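Local coordinates for cellulosome protein dockerin type I (Clostridium thermocellum, PDB 2WZ8), which probably binds carbohydrate as a family 35 carbohydrate-binding module of a cellulosomal protein, a beta-sandwich domain that carries calcium, at residues 91-96 against 123-128. Numbering follows the deposited sequence.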
loop_
_atom_site.group_PDB
_atom_site.type_symbol
_atom_site.label_atom_id
_atom_site.label_comp_id
_atom_site.label_asym_id
_atom_site.label_seq_id
_atom_site.Cartn_x
_atom_site.Cartn_y
_atom_site.Cartn_z
ATOM N N SER A 91 2.383 -6.389 -6.000
ATOM C CA SER A 91 2.678 -7.797 -6.248
ATOM C C SER A 91 2.106 -8.643 -5.172
ATOM O O SER A 91 2.401 -8.475 -4.023
ATOM C CB SER A 91 4.197 -7.981 -6.303
ATOM O OG SER A 91 4.590 -9.345 -6.317
ATOM N N VAL A 92 1.267 -9.586 -5.580
ATOM C CA VAL A 92 0.624 -10.532 -4.672
ATOM C C VAL A 92 1.345 -11.868 -4.711
ATOM O O VAL A 92 1.521 -12.430 -5.782
ATOM C CB VAL A 92 -0.859 -10.694 -5.035
ATOM C CG1 VAL A 92 -1.522 -11.692 -4.117
ATOM C CG2 VAL A 92 -1.608 -9.360 -5.002
ATOM N N ASN A 93 1.806 -12.335 -3.565
ATOM C CA ASN A 93 2.491 -13.627 -3.450
ATOM C C ASN A 93 3.671 -13.743 -4.425
ATOM O O ASN A 93 3.933 -14.781 -5.062
ATOM C CB ASN A 93 1.487 -14.779 -3.660
ATOM C CG ASN A 93 0.411 -14.831 -2.603
ATOM O OD1 ASN A 93 -0.794 -15.000 -2.924
ATOM N ND2 ASN A 93 0.805 -14.691 -1.365
ATOM N N GLY A 94 4.381 -12.638 -4.554
ATOM C CA GLY A 94 5.534 -12.572 -5.437
ATOM C C GLY A 94 5.217 -12.551 -6.905
ATOM O O GLY A 94 6.100 -12.744 -7.751
ATOM N N GLY A 95 3.939 -12.408 -7.210
ATOM C CA GLY A 95 3.432 -12.421 -8.562
ATOM C C GLY A 95 3.738 -11.173 -9.352
ATOM O O GLY A 95 4.424 -10.255 -8.888
ATOM N N PRO A 96 3.323 -11.163 -10.614
ATOM C CA PRO A 96 3.634 -10.060 -11.491
ATOM C C PRO A 96 2.984 -8.776 -11.030
ATOM O O PRO A 96 1.907 -8.811 -10.449
ATOM C CB PRO A 96 3.070 -10.520 -12.842
ATOM C CG PRO A 96 2.042 -11.464 -12.522
ATOM C CD PRO A 96 2.380 -12.128 -11.236
ATOM N N GLY A 123 -5.688 -19.141 2.831
ATOM C CA GLY A 123 -4.601 -19.058 3.793
ATOM C C GLY A 123 -3.917 -17.706 3.753
ATOM O O GLY A 123 -4.524 -16.664 3.446
ATOM N N ASN A 124 -2.648 -17.734 4.141
ATOM C CA ASN A 124 -1.840 -16.509 4.228
ATOM C C ASN A 124 -1.307 -16.109 2.870
ATOM O O ASN A 124 -0.867 -16.929 2.071
ATOM C CB ASN A 124 -0.659 -16.685 5.216
ATOM C CG ASN A 124 -1.079 -16.701 6.659
ATOM O OD1 ASN A 124 -0.626 -17.579 7.430
ATOM N ND2 ASN A 124 -1.934 -15.780 7.056
ATOM N N ASN A 125 -1.322 -14.813 2.632
ATOM C CA ASN A 125 -0.824 -14.209 1.390
ATOM C C ASN A 125 0.098 -13.038 1.706
ATOM O O ASN A 125 -0.012 -12.425 2.769
ATOM C CB ASN A 125 -2.004 -13.657 0.571
ATOM C CG ASN A 125 -2.961 -14.741 0.101
ATOM O OD1 ASN A 125 -2.827 -15.249 -1.001
ATOM N ND2 ASN A 125 -3.922 -15.083 0.929
ATOM N N THR A 126 0.954 -12.705 0.752
ATOM C CA THR A 126 1.750 -11.464 0.847
ATOM C C THR A 126 1.260 -10.487 -0.194
ATOM O O THR A 126 0.839 -10.846 -1.300
ATOM C CB THR A 126 3.242 -11.732 0.678
ATOM O OG1 THR A 126 3.496 -12.166 -0.667
ATOM C CG2 THR A 126 3.720 -12.752 1.686
ATOM N N ILE A 127 1.340 -9.212 0.167
ATOM C CA ILE A 127 1.066 -8.132 -0.763
ATOM C C ILE A 127 2.138 -7.063 -0.623
ATOM O O ILE A 127 2.273 -6.484 0.434
ATOM C CB ILE A 127 -0.359 -7.502 -0.577
ATOM C CG1 ILE A 127 -1.469 -8.580 -0.540
ATOM C CG2 ILE A 127 -0.605 -6.466 -1.654
ATOM C CD1 ILE A 127 -2.893 -8.062 -0.224
ATOM N N ARG A 128 2.903 -6.853 -1.688
ATOM C CA ARG A 128 4.010 -5.859 -1.722
ATOM C C ARG A 128 3.674 -4.689 -2.597
ATOM O O ARG A 128 3.240 -4.816 -3.738
ATOM C CB ARG A 128 5.290 -6.539 -2.234
ATOM C CG ARG A 128 6.510 -5.620 -2.155
ATOM C CD ARG A 128 7.821 -6.255 -2.623
ATOM N NE ARG A 128 8.237 -7.359 -1.774
ATOM C CZ ARG A 128 9.444 -7.894 -1.772
ATOM N NH1 ARG A 128 10.371 -7.414 -2.602
ATOM N NH2 ARG A 128 9.719 -8.883 -0.961
HETATM O O HOH W 1 4.068 -10.326 -2.690
#
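Ser91 and Arg128 form an antiparallel hydrogen-bonded pair: Ser91 N donates to Arg128 O at 2.9 Å, and Arg128 N returns an almost straight bond to Ser91 O. The next pair, Val92 and Ile127, is non-hydrogen-bonded, and both branched aliphatic side chains lie on the face opposite Ser91 and Arg128. Val92 CG1 merely brushes Thr126 O, which Val92 CA approaches more closely in a CA-H...O contact (3.4 Å). That carbonyl accepts a hydrogen bond from Asn93 N (2.9 Å), tilted 35° from its plane, as the chain enters a type I' turn from Val92 to Gly95. Asn93 and Gly94 both have positive phi, which asparagine and glycine tolerate well. Ser91 OG, anti to its own N, donates forward to Gly95 O (2.7 Å), tying turn to strand. Thr126 OG1 stands between its backbone N and carbonyl carbon (chi1 67°) and meets a water that donates to Ser91 O and accepts from Gly94 N, so the water bridges the segments. The amides of Asn93 and Asn125 lie close, their planes 38° apart; Asn125 OD1 accepts from Asn121 N while ND2 donates to Val54 O, using both amide ends. Arg128 leads away, NE hydrogen-bonded to Gln50 OE1 and guanidinium in a cation-pi contact with Tyr48. Strand 123-130 lies between strands 86-92 and 49-56 in one sheet of the sandwich, while Val92 packs on Val118 and Leu120 of strand 112-120 in the other.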